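Putative SnoaL-like polyketide cyclase (Jannaschia sp., PDB 3KKG) is of unproven function but is probably a SnoaL-like polyketide cyclase, or a close relative of one, built on the NTF2-type fold. Local coordinates at residues T14-F19 with V73-V78; F41-H46 with I125-F130; V85-R90 with T115-A120; V109-V114 with Y129-L134. One frame throughout, in Å; residues are numbered along the deposited sequence. Where two conformers were deposited one is given.

Interaction 1 of 4, residues T14-F19 with V73-V78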
loop_
_atom_site.group_PDB
_atom_site.type_symbol
_atom_site.label_atom_id
_atom_site.label_comp_id
_atom_site.label_asym_id
_atom_site.label_seq_id
_atom_site.Cartn_x
_atom_site.Cartn_y
_atom_site.Cartn_z
ATOM N N THR A 14 16.469 -10.564 -5.656
ATOM C CA THR A 14 17.115 -9.251 -5.608
ATOM C C THR A 14 16.379 -8.301 -4.666
ATOM O O THR A 14 17.018 -7.656 -3.813
ATOM C CB THR A 14 17.247 -8.690 -7.023
ATOM O OG1 THR A 14 18.167 -9.520 -7.749
ATOM C CG2 THR A 14 17.682 -7.186 -7.046
ATOM N N VAL A 15 15.060 -8.215 -4.787
ATOM C CA VAL A 15 14.301 -7.327 -3.916
ATOM C C VAL A 15 14.353 -7.724 -2.444
ATOM O O VAL A 15 14.471 -6.882 -1.541
ATOM C CB VAL A 15 12.826 -7.236 -4.383
ATOM C CG1 VAL A 15 11.973 -6.710 -3.284
ATOM C CG2 VAL A 15 12.760 -6.423 -5.676
ATOM N N LEU A 16 14.303 -9.031 -2.177
ATOM C CA LEU A 16 14.260 -9.462 -0.786
ATOM C C LEU A 16 15.553 -9.118 0.001
ATOM O O LEU A 16 15.532 -8.999 1.237
ATOM C CB LEU A 16 13.863 -10.931 -0.641
ATOM C CG LEU A 16 12.374 -11.199 -0.780
ATOM C CD1 LEU A 16 12.112 -12.725 -0.782
ATOM C CD2 LEU A 16 11.565 -10.480 0.298
ATOM N N ARG A 17 16.665 -8.946 -0.709
ATOM C CA ARG A 17 17.900 -8.492 -0.060
ATOM C C ARG A 17 17.700 -7.159 0.625
ATOM O O ARG A 17 18.318 -6.896 1.661
ATOM C CB ARG A 17 19.044 -8.378 -1.062
ATOM C CG ARG A 17 19.437 -9.654 -1.700
ATOM C CD ARG A 17 20.699 -9.537 -2.554
ATOM N NE ARG A 17 21.848 -9.131 -1.738
ATOM C CZ ARG A 17 22.797 -8.280 -2.116
ATOM N NH1 ARG A 17 22.781 -7.702 -3.312
ATOM N NH2 ARG A 17 23.794 -8.013 -1.280
ATOM N N LEU A 18 16.775 -6.335 0.108
ATOM C CA LEU A 18 16.524 -5.029 0.689
ATOM C C LEU A 18 15.818 -5.089 2.036
ATOM O O LEU A 18 15.742 -4.100 2.745
ATOM C CB LEU A 18 15.690 -4.186 -0.276
ATOM C CG LEU A 18 16.323 -3.939 -1.653
ATOM C CD1 LEU A 18 15.369 -3.279 -2.632
ATOM C CD2 LEU A 18 17.645 -3.097 -1.464
ATOM N N PHE A 19 15.332 -6.264 2.399
ATOM C CA PHE A 19 14.649 -6.484 3.657
ATOM C C PHE A 19 15.544 -7.200 4.683
ATOM O O PHE A 19 15.080 -7.483 5.785
ATOM C CB PHE A 19 13.324 -7.231 3.460
ATOM C CG PHE A 19 12.329 -6.407 2.667
ATOM C CD1 PHE A 19 12.388 -6.360 1.282
ATOM C CD2 PHE A 19 11.471 -5.567 3.331
ATOM C CE1 PHE A 19 11.519 -5.546 0.588
ATOM C CE2 PHE A 19 10.574 -4.748 2.616
ATOM C CZ PHE A 19 10.639 -4.736 1.255
ATOM N N VAL A 73 11.638 -5.545 10.535
ATOM C CA VAL A 73 10.698 -5.891 9.465
ATOM C C VAL A 73 10.536 -7.397 9.372
ATOM O O VAL A 73 11.504 -8.120 9.383
ATOM C CB VAL A 73 11.090 -5.188 8.101
ATOM C CG1 VAL A 73 12.458 -5.640 7.602
ATOM C CG2 VAL A 73 9.980 -5.417 7.069
ATOM N N VAL A 74 9.272 -7.827 9.264
ATOM C CA VAL A 74 8.935 -9.233 9.007
ATOM C C VAL A 74 8.131 -9.271 7.724
ATOM O O VAL A 74 7.002 -8.750 7.646
ATOM C CB VAL A 74 8.181 -9.873 10.164
ATOM C CG1 VAL A 74 7.871 -11.344 9.821
ATOM C CG2 VAL A 74 9.016 -9.864 11.447
ATOM N N VAL A 75 8.702 -9.871 6.682
ATOM C CA VAL A 75 8.027 -10.035 5.417
ATOM C C VAL A 75 6.907 -11.025 5.602
ATOM O O VAL A 75 7.107 -12.136 6.167
ATOM C CB VAL A 75 9.015 -10.481 4.320
ATOM C CG1 VAL A 75 8.222 -10.863 3.040
ATOM C CG2 VAL A 75 10.065 -9.396 4.010
ATOM N N GLU A 76 5.713 -10.694 5.117
ATOM C CA GLU A 76 4.652 -11.670 5.140
ATOM C C GLU A 76 3.884 -11.964 3.890
ATOM O O GLU A 76 3.053 -12.885 3.917
ATOM C CB GLU A 76 3.628 -11.371 6.128
ATOM C CG GLU A 76 3.064 -10.083 5.987
ATOM C CD GLU A 76 1.880 -10.005 6.914
ATOM O OE1 GLU A 76 2.175 -9.708 8.120
ATOM O OE2 GLU A 76 0.730 -10.218 6.461
ATOM N N ASN A 77 4.169 -11.252 2.830
ATOM C CA ASN A 77 3.673 -11.701 1.532
ATOM C C ASN A 77 4.576 -11.157 0.455
ATOM O O ASN A 77 4.980 -9.988 0.556
ATOM C CB ASN A 77 2.199 -11.311 1.337
ATOM C CG ASN A 77 1.629 -11.876 0.056
ATOM O OD1 ASN A 77 1.770 -11.281 -0.973
ATOM N ND2 ASN A 77 1.165 -13.086 0.127
ATOM N N VAL A 78 4.921 -11.961 -0.557
ATOM C CA VAL A 78 5.628 -11.522 -1.735
ATOM C C VAL A 78 4.761 -11.931 -2.953
ATOM O O VAL A 78 4.364 -13.106 -3.086
ATOM C CB VAL A 78 6.993 -12.145 -1.870
ATOM C CG1 VAL A 78 7.675 -11.738 -3.164
ATOM C CG2 VAL A 78 7.828 -11.823 -0.594
#
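Val73 opens the contact from the strand side. Its CG1 occupies the crowded position between the backbone N and the carbonyl carbon and lies 3.7 Å from Phe19 O, while CG2, anti to the backbone N, comes to the edge of the Phe19 ring, near its plane, 4.0 Å from CD2. Two residues on, Val75 also points toward segment 14-19. Its CG2 is the hub: it sits 4.0 Å from Phe19 CB, equally near CG and about as near CD2 of the same ring, and 4.1 Å from Leu16 CD2. The Phe19 side chain crosses both valines at about a right angle. Glu76 and Asn77 both face Gln88 of the next strand, a classic beta bulge; Glu76 reaches outward to a salt bridge with Arg128 of the second subunit. The extra residue of the bulge puts Val78 back on the side of Val73 and Val75, and its CG2 meets Leu16 CD2 tip to tip at 4.1 Å. The pairing thus lays the C-terminal part of helix 6-16 and the residues that follow against the outermost strand of the sheet within the chain, as helices cover the sheet in the NTF2-type alpha+beta cone. Phe19 also packs on Val87 and Phe117. Methyl groups, a CB and an aromatic ring do most of the touching, so the two segments are held by shape and the hydrophobic effect, without a directional bond between them.

Interaction 2 of 4, residues F41-H46 with I125-F130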
loop_
_atom_site.group_PDB
_atom_site.type_symbol
_atom_site.label_atom_id
_atom_site.label_comp_id
_atom_site.label_asym_id
_atom_site.label_seq_id
_atom_site.Cartn_x
_atom_site.Cartn_y
_atom_site.Cartn_z
ATOM N N PHE A 41 17.280 5.607 -9.984
ATOM C CA PHE A 41 16.230 5.095 -9.082
ATOM C C PHE A 41 15.391 6.218 -8.517
ATOM O O PHE A 41 15.900 7.285 -8.148
ATOM C CB PHE A 41 16.904 4.322 -7.969
ATOM C CG PHE A 41 15.981 3.896 -6.874
ATOM C CD1 PHE A 41 15.047 2.932 -7.083
ATOM C CD2 PHE A 41 16.103 4.431 -5.598
ATOM C CE1 PHE A 41 14.223 2.498 -6.012
ATOM C CE2 PHE A 41 15.352 3.994 -4.562
ATOM C CZ PHE A 41 14.373 3.061 -4.758
ATOM N N ARG A 42 14.094 5.958 -8.436
ATOM C CA ARG A 42 13.107 6.904 -7.886
ATOM C C ARG A 42 12.373 6.229 -6.721
ATOM O O ARG A 42 11.907 5.097 -6.847
ATOM C CB ARG A 42 12.004 7.201 -8.921
ATOM C CG ARG A 42 12.437 8.009 -10.087
ATOM C CD ARG A 42 11.527 7.793 -11.308
ATOM N NE ARG A 42 10.112 7.923 -10.979
ATOM C CZ ARG A 42 9.408 9.052 -10.974
ATOM N NH1 ARG A 42 9.945 10.211 -11.276
ATOM N NH2 ARG A 42 8.126 9.012 -10.670
ATOM N N SER A 43 12.254 6.986 -5.643
ATOM C CA SER A 43 11.618 6.571 -4.420
ATOM C C SER A 43 10.353 7.422 -4.211
ATOM O O SER A 43 10.370 8.640 -4.367
ATOM C CB SER A 43 12.591 6.766 -3.268
ATOM O OG SER A 43 11.998 6.329 -2.063
ATOM N N ILE A 44 9.250 6.771 -3.897
ATOM C CA ILE A 44 7.976 7.442 -3.750
ATOM C C ILE A 44 7.419 7.020 -2.384
ATOM O O ILE A 44 7.220 5.808 -2.143
ATOM C CB ILE A 44 6.999 7.047 -4.875
ATOM C CG1 ILE A 44 7.507 7.580 -6.224
ATOM C CG2 ILE A 44 5.572 7.577 -4.586
ATOM C CD1 ILE A 44 6.752 7.032 -7.439
ATOM N N PHE A 45 7.250 7.991 -1.492
ATOM C CA PHE A 45 6.816 7.738 -0.133
ATOM C C PHE A 45 5.389 8.216 -0.018
ATOM O O PHE A 45 5.142 9.422 -0.045
ATOM C CB PHE A 45 7.742 8.473 0.822
ATOM C CG PHE A 45 7.478 8.239 2.265
ATOM C CD1 PHE A 45 7.854 7.082 2.853
ATOM C CD2 PHE A 45 6.902 9.209 3.038
ATOM C CE1 PHE A 45 7.706 6.890 4.229
ATOM C CE2 PHE A 45 6.707 9.010 4.421
ATOM C CZ PHE A 45 7.078 7.840 4.982
ATOM N N HIS A 46 4.428 7.306 0.056
ATOM C CA HIS A 46 3.011 7.640 0.090
ATOM C C HIS A 46 2.707 8.524 -1.155
ATOM O O HIS A 46 2.988 8.132 -2.278
ATOM C CB HIS A 46 2.630 8.252 1.461
ATOM C CG HIS A 46 2.846 7.315 2.601
ATOM N ND1 HIS A 46 4.081 7.167 3.198
ATOM C CD2 HIS A 46 2.052 6.363 3.152
ATOM C CE1 HIS A 46 4.012 6.186 4.098
ATOM N NE2 HIS A 46 2.798 5.682 4.078
ATOM N N ILE A 125 14.380 0.015 -10.351
ATOM C CA ILE A 125 14.291 1.405 -10.864
ATOM C C ILE A 125 13.307 2.325 -10.121
ATOM O O ILE A 125 13.377 3.566 -10.268
ATOM C CB ILE A 125 13.988 1.419 -12.372
ATOM C CG1 ILE A 125 12.581 0.870 -12.697
ATOM C CG2 ILE A 125 15.050 0.601 -13.134
ATOM C CD1 ILE A 125 12.170 1.055 -14.177
ATOM N N GLU A 126 12.380 1.730 -9.394
ATOM C CA GLU A 126 11.395 2.527 -8.668
ATOM C C GLU A 126 10.856 1.717 -7.497
ATOM O O GLU A 126 10.715 0.476 -7.576
ATOM C CB GLU A 126 10.235 2.923 -9.574
ATOM C CG GLU A 126 9.240 3.869 -8.886
ATOM C CD GLU A 126 8.215 4.441 -9.829
ATOM O OE1 GLU A 126 8.574 5.335 -10.606
ATOM O OE2 GLU A 126 7.083 3.886 -9.815
HETATM N N MSE A 127 10.578 2.424 -6.415
HETATM C CA MSE A 127 10.019 1.873 -5.217
HETATM C C MSE A 127 8.918 2.801 -4.724
HETATM O O MSE A 127 9.195 3.982 -4.541
HETATM C CB MSE A 127 11.107 1.757 -4.147
HETATM C CG MSE A 127 10.667 1.172 -2.841
HETATM SE SE MSE A 127 12.164 1.043 -1.635
HETATM C CE MSE A 127 12.282 2.831 -1.259
ATOM N N ARG A 128 7.699 2.287 -4.583
ATOM C CA ARG A 128 6.581 3.013 -4.020
ATOM C C ARG A 128 6.244 2.402 -2.683
ATOM O O ARG A 128 6.356 1.195 -2.495
ATOM C CB ARG A 128 5.346 2.932 -4.927
ATOM C CG ARG A 128 5.555 3.484 -6.296
ATOM C CD ARG A 128 4.376 3.157 -7.217
ATOM N NE ARG A 128 4.561 3.738 -8.535
ATOM C CZ ARG A 128 3.542 3.868 -9.377
ATOM N NH1 ARG A 128 2.313 3.505 -9.037
ATOM N NH2 ARG A 128 3.761 4.381 -10.588
ATOM N N TYR A 129 5.885 3.212 -1.709
ATOM C CA TYR A 129 5.702 2.773 -0.353
ATOM C C TYR A 129 4.426 3.294 0.272
ATOM O O TYR A 129 4.119 4.473 0.212
ATOM C CB TYR A 129 6.927 3.221 0.490
ATOM C CG TYR A 129 6.869 2.692 1.890
ATOM C CD1 TYR A 129 7.162 1.363 2.136
ATOM C CD2 TYR A 129 6.525 3.481 2.955
ATOM C CE1 TYR A 129 7.050 0.838 3.385
ATOM C CE2 TYR A 129 6.434 2.956 4.228
ATOM C CZ TYR A 129 6.715 1.646 4.440
ATOM O OH TYR A 129 6.609 1.097 5.703
ATOM N N PHE A 130 3.799 2.414 1.072
ATOM C CA PHE A 130 2.747 2.828 1.991
ATOM C C PHE A 130 2.826 2.078 3.292
ATOM O O PHE A 130 3.011 0.857 3.298
ATOM C CB PHE A 130 1.348 2.534 1.471
ATOM C CG PHE A 130 0.999 3.175 0.168
ATOM C CD1 PHE A 130 1.310 2.584 -1.029
ATOM C CD2 PHE A 130 0.258 4.355 0.122
ATOM C CE1 PHE A 130 0.950 3.193 -2.255
ATOM C CE2 PHE A 130 -0.125 4.943 -1.067
ATOM C CZ PHE A 130 0.218 4.382 -2.228
HETATM O O HOH W 1 5.973 6.755 -10.873
HETATM O O HOH W 2 3.577 5.432 -2.736
#
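Arg42 and Glu126 lie side by side and point the same way from neighbouring strands. The Arg42 chain bends at chi3, bringing NE 3.0 Å from Glu126 OE1 in a nearly straight bond (169°) that lies in the guanidinium plane and uses the anti lone pair of OE1; the carboxylate itself is turned 46° from that plane. Its other oxygen, OE2, takes Arg128 NE at 2.8 Å from above the carboxylate plane, and water 1 links OE1 to Arg42 NH2 and Arg128 NH2. Arg42 is also paired with Glu52, and Arg128 with Glu76 of the second subunit. An alanine in place of Glu126 would remove the carboxylate gripped by both arginines and would probably leave them less firmly placed. Strands 41-45 and 123-131 run parallel here, within the mixed, curved sheet of the NTF2-type fold, bonded alternately from Arg42 N to Ile125 O through to His46 N to Tyr129 O, the bond from Tyr129 N to Ile44 O being weak. The Phe41 ring edge touches selenomethionine Met127, CZ to CB, at 3.6 Å. On the face of Ser43 and Met127, Phe45 and Tyr129 run alongside with planes 11° apart but slid, barely overlapping. His46 carries Tyr129 O over one face of its imidazole, while its NE2 bonds to Thr131 N.

Interaction 3 of 4, residues V85-R90 with T115-A120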
loop_
_atom_site.group_PDB
_atom_site.type_symbol
_atom_site.label_atom_id
_atom_site.label_comp_id
_atom_site.label_asym_id
_atom_site.label_seq_id
_atom_site.Cartn_x
_atom_site.Cartn_y
_atom_site.Cartn_z
ATOM N N VAL A 85 7.365 -6.380 -8.283
ATOM C CA VAL A 85 7.430 -7.164 -7.067
ATOM C C VAL A 85 6.777 -6.361 -5.955
ATOM O O VAL A 85 7.132 -5.184 -5.721
ATOM C CB VAL A 85 8.877 -7.505 -6.669
ATOM C CG1 VAL A 85 8.838 -8.320 -5.395
ATOM C CG2 VAL A 85 9.570 -8.294 -7.791
ATOM N N VAL A 86 5.859 -6.999 -5.250
ATOM C CA VAL A 86 5.118 -6.375 -4.164
ATOM C C VAL A 86 5.412 -7.126 -2.903
ATOM O O VAL A 86 5.306 -8.349 -2.852
ATOM C CB VAL A 86 3.581 -6.417 -4.447
ATOM C CG1 VAL A 86 2.795 -5.768 -3.278
ATOM C CG2 VAL A 86 3.265 -5.792 -5.836
ATOM N N VAL A 87 5.905 -6.446 -1.887
ATOM C CA VAL A 87 6.279 -7.019 -0.615
ATOM C C VAL A 87 5.401 -6.420 0.464
ATOM O O VAL A 87 5.430 -5.215 0.679
ATOM C CB VAL A 87 7.772 -6.811 -0.293
ATOM C CG1 VAL A 87 8.107 -7.459 1.049
ATOM C CG2 VAL A 87 8.654 -7.368 -1.404
ATOM N N GLN A 88 4.652 -7.235 1.179
ATOM C CA GLN A 88 3.942 -6.756 2.368
ATOM C C GLN A 88 4.710 -7.218 3.590
ATOM O O GLN A 88 5.196 -8.358 3.642
ATOM C CB GLN A 88 2.586 -7.360 2.427
ATOM C CG GLN A 88 1.619 -6.917 1.291
ATOM C CD GLN A 88 0.239 -7.429 1.540
ATOM O OE1 GLN A 88 -0.406 -6.987 2.470
ATOM N NE2 GLN A 88 -0.201 -8.355 0.750
ATOM N N ALA A 89 4.773 -6.363 4.600
ATOM C CA ALA A 89 5.562 -6.658 5.770
ATOM C C ALA A 89 4.879 -6.074 6.979
ATOM O O ALA A 89 3.847 -5.403 6.878
ATOM C CB ALA A 89 7.048 -6.155 5.633
ATOM N N ARG A 90 5.407 -6.417 8.148
ATOM C CA ARG A 90 5.061 -5.686 9.359
ATOM C C ARG A 90 6.300 -5.091 9.976
ATOM O O ARG A 90 7.376 -5.665 9.934
ATOM C CB ARG A 90 4.294 -6.523 10.345
ATOM C CG ARG A 90 2.888 -6.883 9.867
ATOM C CD ARG A 90 2.086 -7.493 10.999
ATOM N NE ARG A 90 1.654 -6.472 11.972
ATOM C CZ ARG A 90 0.569 -5.691 11.826
ATOM N NH1 ARG A 90 -0.222 -5.854 10.778
ATOM N NH2 ARG A 90 0.222 -4.787 12.741
ATOM N N THR A 115 5.451 -2.394 -0.039
ATOM C CA THR A 115 6.453 -1.780 -0.905
ATOM C C THR A 115 6.266 -2.348 -2.285
ATOM O O THR A 115 6.223 -3.595 -2.421
ATOM C CB THR A 115 7.881 -2.005 -0.351
ATOM O OG1 THR A 115 7.870 -1.774 1.086
ATOM C CG2 THR A 115 8.888 -1.113 -1.005
ATOM N N LEU A 116 6.211 -1.480 -3.281
ATOM C CA LEU A 116 5.898 -1.875 -4.643
ATOM C C LEU A 116 7.100 -1.518 -5.493
ATOM O O LEU A 116 7.397 -0.316 -5.707
ATOM C CB LEU A 116 4.625 -1.148 -5.091
ATOM C CG LEU A 116 3.437 -1.409 -4.147
ATOM C CD1 LEU A 116 2.921 -0.130 -3.578
ATOM C CD2 LEU A 116 2.351 -2.153 -4.837
ATOM N N PHE A 117 7.807 -2.520 -5.992
ATOM C CA PHE A 117 9.036 -2.328 -6.745
ATOM C C PHE A 117 8.794 -2.528 -8.226
ATOM O O PHE A 117 8.014 -3.419 -8.628
ATOM C CB PHE A 117 10.071 -3.382 -6.296
ATOM C CG PHE A 117 10.506 -3.207 -4.862
ATOM C CD1 PHE A 117 11.589 -2.420 -4.550
ATOM C CD2 PHE A 117 9.885 -3.897 -3.831
ATOM C CE1 PHE A 117 12.011 -2.273 -3.229
ATOM C CE2 PHE A 117 10.324 -3.756 -2.511
ATOM C CZ PHE A 117 11.420 -2.973 -2.219
ATOM N N THR A 118 9.508 -1.754 -9.029
ATOM C CA THR A 118 9.619 -1.991 -10.468
ATOM C C THR A 118 11.086 -2.214 -10.781
ATOM O O THR A 118 11.969 -1.490 -10.274
ATOM C CB THR A 118 9.112 -0.788 -11.254
ATOM O OG1 THR A 118 7.787 -0.478 -10.796
ATOM C CG2 THR A 118 9.033 -1.077 -12.754
ATOM N N LEU A 119 11.340 -3.254 -11.577
ATOM C CA LEU A 119 12.689 -3.563 -11.995
ATOM C C LEU A 119 12.824 -3.431 -13.521
ATOM O O LEU A 119 11.835 -3.437 -14.247
ATOM C CB LEU A 119 13.083 -4.980 -11.548
ATOM C CG LEU A 119 13.118 -5.300 -10.046
ATOM C CD1 LEU A 119 11.781 -5.864 -9.551
ATOM C CD2 LEU A 119 14.336 -6.200 -9.667
ATOM N N ALA A 120 14.060 -3.278 -13.977
ATOM C CA ALA A 120 14.390 -3.349 -15.396
ATOM C C ALA A 120 15.744 -4.026 -15.506
ATOM O O ALA A 120 16.688 -3.598 -14.838
ATOM C CB ALA A 120 14.458 -1.949 -16.023
HETATM O O HOH W 3 7.063 -3.815 2.649
#
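Four backbone hydrogen bonds form the first shell, in two reciprocal pairs of an antiparallel ladder. Val87 and Thr115 exchange bonds of 2.9 Å each way, Val87 N to Thr115 O and Thr115 N to Val87 O. Val85 and Phe117 do the same less evenly: Phe117 N reaches Val85 O in a nearly straight bond (N-H...O 171°), close to the C=O axis, whereas Val85 N meets Phe117 O from above the carbonyl plane. Between them, Val86 and Leu116 make a non-hydrogen-bonded pair whose side chains run alongside each other, Val86 CG2 lying 3.9 Å from Leu116 CD2. The side chains of Val85, Val87, Thr115 and Phe117 occupy the other face. Phe117 CG stands anti to the carbonyl carbon, which swings the ring back along the ladder: Val85 O lies in plane at its edge, 3.6 Å from CD2, and CE2 goes on to Val87 CG2 at 4.1 Å. Val85 CG2 reaches Leu119 CD1 obliquely at 3.7 Å. Water 3 accepts from Thr115 OG1 at 2.7 Å and donates to Val87 O, so that carbonyl holds both a backbone N-H and a water. Further out, Val15 of helix 6-16 covers Val87 and Phe117, while Val86 packs on Leu116 of the second subunit, and Leu116 on Gln88 of that subunit. The ladder is flanked by strand 123-131 on one side and strand 72-81, outermost within the chain, on the other.

Interaction 4 of 4, residues V109-V114 with Y129-L134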
loop_
_atom_site.group_PDB
_atom_site.type_symbol
_atom_site.label_atom_id
_atom_site.label_comp_id
_atom_site.label_asym_id
_atom_site.label_seq_id
_atom_site.Cartn_x
_atom_site.Cartn_y
_atom_site.Cartn_z
ATOM N N VAL A 109 5.670 1.286 17.720
ATOM C CA VAL A 109 4.729 1.124 16.625
ATOM C C VAL A 109 4.726 -0.330 16.200
ATOM O O VAL A 109 5.718 -1.062 16.374
ATOM C CB VAL A 109 5.070 2.038 15.378
ATOM C CG1 VAL A 109 5.213 3.452 15.847
ATOM C CG2 VAL A 109 6.274 1.538 14.620
ATOM N N ASP A 110 3.603 -0.747 15.613
ATOM C CA ASP A 110 3.425 -2.121 15.130
ATOM C C ASP A 110 2.412 -1.971 13.983
ATOM O O ASP A 110 1.211 -1.862 14.228
ATOM C CB ASP A 110 2.844 -3.006 16.242
ATOM C CG ASP A 110 2.657 -4.449 15.823
ATOM O OD1 ASP A 110 2.776 -4.763 14.651
ATOM O OD2 ASP A 110 2.432 -5.272 16.752
ATOM N N VAL A 111 2.905 -1.901 12.743
ATOM C CA VAL A 111 2.077 -1.575 11.590
ATOM C C VAL A 111 2.384 -2.448 10.375
ATOM O O VAL A 111 3.534 -2.813 10.167
ATOM C CB VAL A 111 2.188 -0.069 11.179
ATOM C CG1 VAL A 111 1.468 0.819 12.205
ATOM C CG2 VAL A 111 3.659 0.344 10.948
ATOM N N PRO A 112 1.374 -2.715 9.566
ATOM C CA PRO A 112 1.601 -3.351 8.259
ATOM C C PRO A 112 2.119 -2.325 7.272
ATOM O O PRO A 112 1.873 -1.112 7.411
ATOM C CB PRO A 112 0.214 -3.862 7.886
ATOM C CG PRO A 112 -0.707 -2.752 8.405
ATOM C CD PRO A 112 -0.038 -2.305 9.723
ATOM N N ASP A 113 2.748 -2.792 6.211
ATOM C CA ASP A 113 3.149 -1.916 5.135
ATOM C C ASP A 113 3.106 -2.662 3.831
ATOM O O ASP A 113 2.847 -3.883 3.781
ATOM C CB ASP A 113 4.441 -1.238 5.431
ATOM C CG ASP A 113 5.653 -2.071 5.265
ATOM O OD1 ASP A 113 5.577 -3.254 4.894
ATOM O OD2 ASP A 113 6.762 -1.546 5.566
ATOM N N VAL A 114 3.389 -1.959 2.767
ATOM C CA VAL A 114 3.508 -2.547 1.414
ATOM C C VAL A 114 4.485 -1.717 0.609
ATOM O O VAL A 114 4.486 -0.484 0.632
ATOM C CB VAL A 114 2.156 -2.651 0.731
ATOM C CG1 VAL A 114 1.483 -1.322 0.563
ATOM C CG2 VAL A 114 2.348 -3.339 -0.650
ATOM N N TYR A 129 5.885 3.212 -1.709
ATOM C CA TYR A 129 5.702 2.773 -0.353
ATOM C C TYR A 129 4.426 3.294 0.272
ATOM O O TYR A 129 4.119 4.473 0.212
ATOM C CB TYR A 129 6.927 3.221 0.490
ATOM C CG TYR A 129 6.869 2.692 1.890
ATOM C CD1 TYR A 129 7.162 1.363 2.136
ATOM C CD2 TYR A 129 6.525 3.481 2.955
ATOM C CE1 TYR A 129 7.050 0.838 3.385
ATOM C CE2 TYR A 129 6.434 2.956 4.228
ATOM C CZ TYR A 129 6.715 1.646 4.440
ATOM O OH TYR A 129 6.609 1.097 5.703
ATOM N N PHE A 130 3.799 2.414 1.072
ATOM C CA PHE A 130 2.747 2.828 1.991
ATOM C C PHE A 130 2.826 2.078 3.292
ATOM O O PHE A 130 3.011 0.857 3.298
ATOM C CB PHE A 130 1.348 2.534 1.471
ATOM C CG PHE A 130 0.999 3.175 0.168
ATOM C CD1 PHE A 130 1.310 2.584 -1.029
ATOM C CD2 PHE A 130 0.258 4.355 0.122
ATOM C CE1 PHE A 130 0.950 3.193 -2.255
ATOM C CE2 PHE A 130 -0.125 4.943 -1.067
ATOM C CZ PHE A 130 0.218 4.382 -2.228
ATOM N N THR A 131 2.597 2.762 4.403
ATOM C CA THR A 131 2.205 2.166 5.684
ATOM C C THR A 131 0.985 2.872 6.211
ATOM O O THR A 131 0.387 3.672 5.527
ATOM C CB THR A 131 3.397 2.103 6.641
ATOM O OG1 THR A 131 3.022 1.329 7.807
ATOM C CG2 THR A 131 3.854 3.481 7.134
ATOM N N ASP A 132 0.630 2.630 7.483
ATOM C CA ASP A 132 -0.430 3.446 8.098
ATOM C C ASP A 132 0.267 4.614 8.805
ATOM O O ASP A 132 0.479 4.661 10.011
ATOM C CB ASP A 132 -1.222 2.640 9.111
ATOM C CG ASP A 132 -2.484 3.378 9.548
ATOM O OD1 ASP A 132 -2.579 4.620 9.334
ATOM O OD2 ASP A 132 -3.375 2.733 10.153
ATOM N N LEU A 133 0.681 5.587 7.990
ATOM C CA LEU A 133 1.446 6.693 8.489
ATOM C C LEU A 133 0.599 7.583 9.388
ATOM O O LEU A 133 1.142 8.129 10.350
ATOM C CB LEU A 133 2.043 7.511 7.340
ATOM C CG LEU A 133 3.056 8.585 7.700
ATOM C CD1 LEU A 133 4.299 8.016 8.344
ATOM C CD2 LEU A 133 3.456 9.354 6.415
ATOM N N LEU A 134 -0.699 7.698 9.160
ATOM C CA LEU A 134 -1.553 8.465 10.068
ATOM C C LEU A 134 -1.542 7.827 11.460
ATOM O O LEU A 134 -1.407 8.506 12.495
ATOM C CB LEU A 134 -2.997 8.508 9.549
ATOM C CG LEU A 134 -3.972 9.244 10.443
ATOM C CD1 LEU A 134 -3.557 10.726 10.599
ATOM C CD2 LEU A 134 -5.421 9.104 9.880
#
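Strands 108-120 and 123-131 form a beta hairpin of the NTF2-type sheet, and here its open end is pinned together by side chains. Val114 and Phe130 exchange backbone bonds, Val114 N to Phe130 O at 2.9 Å and Phe130 N to Val114 O at 3.0 Å. Tyr129 CB starts with CG anti to the backbone N (chi1 -175°), which carries the ring along strand 108-120. CD1 passes 3.6 Å from Val114 O; CE1 comes 3.2 Å from Asp113 OD2; and OH donates to the same OD2 at 2.7 Å. That oxygen sits at the ring edge, in its plane, and accepts the hydrogen bond through its anti lone pair, with the carboxylate turned 89° from the ring. A phenylalanine in place of Tyr129 would lose this hydroxyl and would probably leave the buried Asp113 carboxylate less well satisfied and less firmly oriented. Beyond the ladder, Asp132 caps helix 133-140 through OD1 to Ala135 N, and its OD2 is hydrogen-bonded to Ser47 of the second subunit. Thr131 OG1, anti to its backbone N, donates to Pro112 O at 2.7 Å from above the carbonyl plane, and Val111 CG2 rests 3.4 Å from that hydroxyl oxygen.

In the fold
All four contacts meet on one mixed sheet. Interactions 1 and 3, with centres about 8 Å apart, join through strands 72-81 and 84-94, where Glu76 N lies 2.8 Å from Gln88 O. Interaction 3 is nested inside the chain loop that interaction 2 closes, and Arg128 O, 2.8 Å from Leu116 N, ties the two. Interactions 2 and 4 share Tyr129 and Phe130; interactions 3 and 4 join where Ala89 O lies 2.9 Å from Asp113 N. The side chains of Phe45, Thr115 and Tyr129 lie about 4 to 5 Å from bound glycols, probably from the crystallisation liquor, which may mark a pocket; the opposite face, with Leu116, Arg128 and Phe130, meets the second subunit.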